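Local coordinates for peruvianin-I (Thevetia peruviana, PDB 6ORM), which is a germin-like latex glycoprotein with cysteine peptidase activity, and so hydrolyses peptide bonds in proteins, at residues 30-34 / 35-39; 97-101 / 102-106; 128-131 / 132-135. All coordinates share one frame; numbering follows the deposited sequence.

Interaction 1: 30-34 / 35-39; sequences ALATS and DDFIY
Two short-range backbone bonds make the chain coil tightly from Thr33 to Phe37: Asp36 N donates to Thr33 O at 3.0 Å, and Phe37 N donates to Ser34 O at 3.1 Å. Asp36 then folds its side chain back toward the start of the coil. Its OD2 accepts Thr33 N at 2.8 Å, and the bond is nearly straight (168°). The N-H meets this oxygen on its anti side, slightly out of the carboxylate plane. Asp36 CG stands beside its own backbone N (chi1 -68°), and this brings the carboxylate up against Thr33. OD2 also lies 3.4 Å from Ala32 CA. Thr33 and Asp36 are therefore tied by two bonds, one from each backbone N. The pattern is a short 3-10 turn with the aspartate-to-backbone half of a capping box, Thr33 standing at the N-cap position. The Phe37 ring lies edge-on to the carbonyl oxygens of the same coil. Its CD2 edge approaches Thr33 O at 3.3 Å, with the oxygen near the ring plane, and Ser34 O lies near that plane too. Ala32 CB approaches the ring obliquely, 4.2 Å from Phe37 CE2. Phe10 of the same chain and Phe108 of the second subunit also meet the Phe37 ring edge-to-face. Two polar side chains reach that subunit: Asp35 OD1 forms a salt bridge with Lys119 of the second subunit, and Ser34 OG bonds to the backbone N of its Val118. Ile38 and Tyr39 then pair with an antiparallel strand of that subunit, and the sheet continues across the interface.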
# COMPACT_ATOMS: atom_id res chain seq x y z
N ALA A 30 -23.10 2.73 12.78
CA ALA A 30 -23.97 2.41 13.90
C ALA A 30 -25.31 1.84 13.44
O ALA A 30 -26.00 1.19 14.24
CB ALA A 30 -24.21 3.66 14.77
N LEU A 31 -25.68 2.07 12.19
CA LEU A 31 -26.93 1.56 11.63
C LEU A 31 -26.79 0.19 11.00
O LEU A 31 -27.80 -0.40 10.61
CB LEU A 31 -27.49 2.55 10.60
CG LEU A 31 -27.81 3.94 11.15
CD1 LEU A 31 -28.42 4.82 10.08
CD2 LEU A 31 -28.72 3.84 12.37
N ALA A 32 -25.56 -0.32 10.85
CA ALA A 32 -25.36 -1.63 10.26
C ALA A 32 -25.99 -2.72 11.13
O ALA A 32 -25.98 -2.65 12.36
CB ALA A 32 -23.87 -1.90 10.08
N THR A 33 -26.54 -3.74 10.46
CA THR A 33 -27.12 -4.90 11.13
C THR A 33 -26.52 -6.16 10.51
O THR A 33 -25.77 -6.11 9.54
CB THR A 33 -28.65 -4.93 11.02
OG1 THR A 33 -29.03 -5.18 9.66
CG2 THR A 33 -29.25 -3.60 11.47
N SER A 34 -26.86 -7.31 11.12
CA SER A 34 -26.37 -8.59 10.61
C SER A 34 -26.71 -8.79 9.13
O SER A 34 -25.90 -9.34 8.38
CB SER A 34 -26.95 -9.73 11.44
OG SER A 34 -26.52 -9.65 12.79
N ASP A 35 -27.89 -8.34 8.71
CA ASP A 35 -28.32 -8.54 7.33
C ASP A 35 -27.40 -7.86 6.32
O ASP A 35 -27.36 -8.26 5.16
CB ASP A 35 -29.74 -8.01 7.12
CG ASP A 35 -30.79 -8.87 7.79
OD1 ASP A 35 -30.58 -10.09 7.89
OD2 ASP A 35 -31.84 -8.32 8.21
N ASP A 36 -26.65 -6.84 6.75
CA ASP A 36 -25.78 -6.10 5.84
C ASP A 36 -24.53 -6.88 5.46
O ASP A 36 -23.84 -6.47 4.52
CB ASP A 36 -25.38 -4.77 6.47
CG ASP A 36 -26.55 -3.81 6.59
OD1 ASP A 36 -27.25 -3.60 5.58
OD2 ASP A 36 -26.76 -3.27 7.69
N PHE A 37 -24.22 -7.98 6.14
CA PHE A 37 -22.98 -8.69 5.91
C PHE A 37 -23.19 -10.02 5.21
O PHE A 37 -22.22 -10.77 5.01
CB PHE A 37 -22.25 -8.87 7.24
CG PHE A 37 -21.87 -7.57 7.89
CD1 PHE A 37 -20.70 -6.92 7.52
CD2 PHE A 37 -22.71 -6.96 8.81
CE1 PHE A 37 -20.36 -5.70 8.09
CE2 PHE A 37 -22.37 -5.75 9.39
CZ PHE A 37 -21.19 -5.12 9.02
N ILE A 38 -24.42 -10.34 4.83
CA ILE A 38 -24.73 -11.48 3.98
C ILE A 38 -25.10 -10.95 2.60
O ILE A 38 -25.67 -9.86 2.46
CB ILE A 38 -25.87 -12.33 4.58
CG1 ILE A 38 -26.09 -13.61 3.77
CG2 ILE A 38 -27.15 -11.52 4.68
CD1 ILE A 38 -27.18 -14.50 4.33
N TYR A 39 -24.75 -11.71 1.56
CA TYR A 39 -25.20 -11.42 0.21
C TYR A 39 -25.66 -12.72 -0.44
O TYR A 39 -24.92 -13.71 -0.45
CB TYR A 39 -24.09 -10.78 -0.64
CG TYR A 39 -24.57 -10.38 -2.02
CD1 TYR A 39 -25.34 -9.24 -2.20
CD2 TYR A 39 -24.25 -11.15 -3.14
CE1 TYR A 39 -25.79 -8.87 -3.46
CE2 TYR A 39 -24.69 -10.79 -4.40
CZ TYR A 39 -25.46 -9.65 -4.55
OH TYR A 39 -25.90 -9.29 -5.80

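Interaction 2: 97-101 / 102-106; sequences VMATE and GEILE
Ala99 and Ile104 make the apolar contact that spans this bend, with Ala99 CB 4.2 Å from Ile104 CD1. Both CB atoms point inward. Ile104 has CG1 between its backbone N and carbonyl carbon (chi1 54°), and its chain is then extended, which carries CD1 across the gap to the small alanine. Two residues further from the bend on each strand, an apolar branch meets a carboxylate. Val97 CG2 touches Glu106 OE2 at 3.9 Å, and the two side chains cross obliquely. Glu106 starts with CG anti to the backbone N, then bends at chi2, and the bend turns the carboxylate toward Val97. This acid is buried, but its other oxygen, OE1, is hydrogen-bonded to Thr137 OG1.

No backbone hydrogen bond joins the two arms. They run nearly antiparallel, with end-to-end directions 157° apart, yet Val97 CA and Glu106 CA remain 8.8 Å from each other. The reason lies in the fold. Strand 95-101 belongs to one sheet of the cupin barrel and strand 104-109 to the other, so the bend is a beta arch and its inward side chains line the interior between the sheets. The backbone of Val97 bonds instead with Phe127, that of Ala99 with Gly124 and Asp125, and that of Met98 with Tyr148.

The remaining polar groups sit round the bend. Gly102 turns the chain with a positive phi of 75°. Thr100 and Glu101 both face Thr146 in a classic beta bulge, Glu101 OE1 bonds to Thr146 OG1, and Glu103, which points outward from the bend, forms a salt bridge with Arg120.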
# COMPACT_ATOMS: atom_id res chain seq x y z
N VAL A 97 -9.32 -18.36 -9.80
CA VAL A 97 -10.48 -19.04 -10.38
C VAL A 97 -10.63 -20.40 -9.72
O VAL A 97 -9.65 -21.15 -9.58
CB VAL A 97 -10.32 -19.19 -11.90
CG1 VAL A 97 -11.41 -20.09 -12.46
CG2 VAL A 97 -10.35 -17.83 -12.57
N MET A 98 -11.85 -20.73 -9.28
CA MET A 98 -12.18 -22.08 -8.85
C MET A 98 -13.27 -22.64 -9.74
O MET A 98 -14.38 -22.10 -9.79
CB MET A 98 -12.63 -22.13 -7.39
CG MET A 98 -12.95 -23.57 -6.96
SD MET A 98 -13.21 -23.83 -5.20
CE MET A 98 -14.72 -22.91 -4.94
N ALA A 99 -12.96 -23.74 -10.44
CA ALA A 99 -13.95 -24.46 -11.22
C ALA A 99 -14.80 -25.32 -10.29
O ALA A 99 -14.29 -25.98 -9.39
CB ALA A 99 -13.28 -25.33 -12.28
N THR A 100 -16.12 -25.28 -10.50
CA THR A 100 -17.05 -26.06 -9.69
C THR A 100 -17.98 -26.97 -10.48
O THR A 100 -18.52 -27.91 -9.89
CB THR A 100 -17.90 -25.13 -8.81
OG1 THR A 100 -18.63 -24.22 -9.64
CG2 THR A 100 -17.02 -24.33 -7.85
N GLU A 101 -18.18 -26.73 -11.77
CA GLU A 101 -19.06 -27.57 -12.58
C GLU A 101 -18.53 -27.59 -14.01
O GLU A 101 -18.09 -26.56 -14.52
CB GLU A 101 -20.50 -27.06 -12.54
CG GLU A 101 -21.38 -27.56 -13.68
CD GLU A 101 -22.66 -26.74 -13.82
OE1 GLU A 101 -22.63 -25.73 -14.56
OE2 GLU A 101 -23.67 -27.12 -13.20
N GLY A 102 -18.57 -28.76 -14.63
CA GLY A 102 -18.11 -28.87 -16.00
C GLY A 102 -16.59 -28.83 -16.09
O GLY A 102 -15.87 -29.07 -15.12
N GLU A 103 -16.11 -28.50 -17.29
CA GLU A 103 -14.68 -28.47 -17.57
C GLU A 103 -14.36 -27.31 -18.49
O GLU A 103 -15.08 -27.05 -19.46
CB GLU A 103 -14.19 -29.77 -18.22
CG GLU A 103 -14.31 -30.99 -17.34
CD GLU A 103 -13.69 -32.21 -17.99
OE1 GLU A 103 -12.99 -32.05 -19.01
OE2 GLU A 103 -13.92 -33.33 -17.48
N ILE A 104 -13.27 -26.61 -18.19
CA ILE A 104 -12.91 -25.39 -18.89
C ILE A 104 -11.43 -25.41 -19.26
O ILE A 104 -10.61 -26.05 -18.59
CB ILE A 104 -13.21 -24.13 -18.05
CG1 ILE A 104 -12.54 -24.23 -16.68
CG2 ILE A 104 -14.70 -23.91 -17.92
CD1 ILE A 104 -12.78 -23.03 -15.78
N LEU A 105 -11.10 -24.71 -20.34
CA LEU A 105 -9.74 -24.30 -20.62
C LEU A 105 -9.55 -22.89 -20.07
O LEU A 105 -10.28 -21.97 -20.46
CB LEU A 105 -9.43 -24.34 -22.12
CG LEU A 105 -9.08 -25.68 -22.75
CD1 LEU A 105 -8.59 -25.46 -24.18
CD2 LEU A 105 -8.03 -26.42 -21.93
N GLU A 106 -8.60 -22.72 -19.16
CA GLU A 106 -8.31 -21.44 -18.53
C GLU A 106 -6.87 -21.08 -18.81
O GLU A 106 -5.96 -21.88 -18.57
CB GLU A 106 -8.57 -21.52 -17.02
CG GLU A 106 -8.33 -20.23 -16.27
CD GLU A 106 -9.46 -19.23 -16.42
OE1 GLU A 106 -10.61 -19.67 -16.64
OE2 GLU A 106 -9.19 -18.02 -16.33

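Interaction 3: 128-131 / 132-135; sequences IIPP and GLMH
Ile129 and His135 meet at about a right angle, the branched chain of the isoleucine lying against the imidazole. Ile129 CD1 sits over one face of the ring, 4.2 Å above its plane and offset toward the rim. Ile129 CG2 comes to the ring obliquely, 3.8 Å from His135 ND1. CG2 stands anti to the backbone N of Ile129, which aims it at this nitrogen. The ring itself is fixed at its edge. His135 ND1 donates to Leu133 O at 3.0 Å, almost straight (168°), with the oxygen in the ring plane and the N-H arriving nearly along the C=O axis. One bond thus sets the rotation of the imidazole, while Ile129 leans on one face near the rim.

The chain reverses in a type II beta turn from Pro130 to Leu133. Its closing bond, Leu133 N to Pro130 O, is weak at 3.4 Å. Gly132 has a positive phi of 81°, as is usual at the third position of such a turn. Pro130, Gly132 and His135 fit the Pro-x-Gly-x-x-His core of the second cupin motif of germins. In metal-binding germins the histidine at this place is a metal ligand. Here its backbone bonds with that of Arg88 and its side chain touches Asn90; Arg88 and Asn90 probably stand where those germins have the two histidines of the first motif.

Leu133 folds back over the first proline of the turn. CD1 of Leu133 lies 3.7 Å from both CB and CG of Pro130, and Leu133 CG stands beside its own backbone N (chi1 -64°). Phe108 of strand 104-109 packs on Pro130 and Leu133 alike. Asp9 of the second subunit rests on the same pair.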
# COMPACT_ATOMS: atom_id res chain seq x y z
N ILE A 128 -4.66 -19.33 -11.00
CA ILE A 128 -4.38 -17.96 -10.57
C ILE A 128 -4.02 -17.12 -11.79
O ILE A 128 -3.19 -17.54 -12.62
CB ILE A 128 -3.28 -17.91 -9.50
CG1 ILE A 128 -3.05 -16.48 -9.03
CG2 ILE A 128 -1.98 -18.56 -9.99
CD1 ILE A 128 -4.20 -15.92 -8.19
N ILE A 129 -4.66 -15.97 -11.92
CA ILE A 129 -4.41 -15.00 -12.98
C ILE A 129 -3.74 -13.78 -12.35
O ILE A 129 -4.36 -13.11 -11.51
CB ILE A 129 -5.70 -14.60 -13.71
CG1 ILE A 129 -6.25 -15.76 -14.53
CG2 ILE A 129 -5.47 -13.38 -14.60
CD1 ILE A 129 -7.69 -16.05 -14.23
N PRO A 130 -2.50 -13.45 -12.71
CA PRO A 130 -1.86 -12.24 -12.16
C PRO A 130 -2.62 -10.99 -12.57
O PRO A 130 -3.35 -11.00 -13.58
CB PRO A 130 -0.46 -12.28 -12.78
CG PRO A 130 -0.24 -13.71 -13.18
CD PRO A 130 -1.59 -14.23 -13.56
N PRO A 131 -2.48 -9.90 -11.82
CA PRO A 131 -3.32 -8.72 -12.05
C PRO A 131 -3.11 -8.11 -13.43
O PRO A 131 -1.97 -7.92 -13.88
CB PRO A 131 -2.90 -7.75 -10.94
CG PRO A 131 -1.53 -8.20 -10.54
CD PRO A 131 -1.55 -9.70 -10.70
N GLY A 132 -4.21 -7.81 -14.11
CA GLY A 132 -4.19 -7.07 -15.35
C GLY A 132 -3.85 -7.87 -16.58
O GLY A 132 -3.93 -7.32 -17.69
N LEU A 133 -3.49 -9.14 -16.44
CA LEU A 133 -3.00 -9.91 -17.57
C LEU A 133 -4.17 -10.48 -18.38
O LEU A 133 -5.18 -10.91 -17.82
CB LEU A 133 -2.09 -11.05 -17.10
CG LEU A 133 -0.79 -10.62 -16.42
CD1 LEU A 133 0.19 -11.79 -16.34
CD2 LEU A 133 -0.15 -9.43 -17.14
N MET A 134 -4.00 -10.46 -19.70
CA MET A 134 -5.02 -10.98 -20.61
C MET A 134 -5.26 -12.46 -20.35
O MET A 134 -4.31 -13.23 -20.19
CB MET A 134 -4.55 -10.76 -22.05
CG MET A 134 -5.51 -11.20 -23.14
SD MET A 134 -4.93 -10.62 -24.75
CE MET A 134 -3.28 -11.31 -24.77
N HIS A 135 -6.53 -12.85 -20.28
CA HIS A 135 -6.89 -14.22 -19.96
C HIS A 135 -8.18 -14.59 -20.68
O HIS A 135 -8.83 -13.76 -21.31
CB HIS A 135 -7.03 -14.42 -18.44
CG HIS A 135 -8.09 -13.58 -17.81
ND1 HIS A 135 -7.84 -12.31 -17.32
CD2 HIS A 135 -9.40 -13.81 -17.58
CE1 HIS A 135 -8.95 -11.81 -16.82
NE2 HIS A 135 -9.91 -12.70 -16.96

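Overall arrangement
The three contacts follow one another along the chain. Interaction 1 lies in the N-terminal part, with its centre about 32 Å from those of interactions 2 and 3 and without touching either. Interactions 1 and 3 lie on opposite sides of the chain's centre, yet both touch the second subunit, so they take part in building the hexamer. Interactions 2 and 3 have centres about 16 Å apart and belong to the cupin barrel. Strands 95-101 and 126-129 are neighbours in one sheet, and each leads through its bend to the other sheet, strands 104-109 and 135-139. Ile129 CD1 joins them, packing 3.6 Å from Val97 CG2 and 3.2 Å from Glu106 OE2.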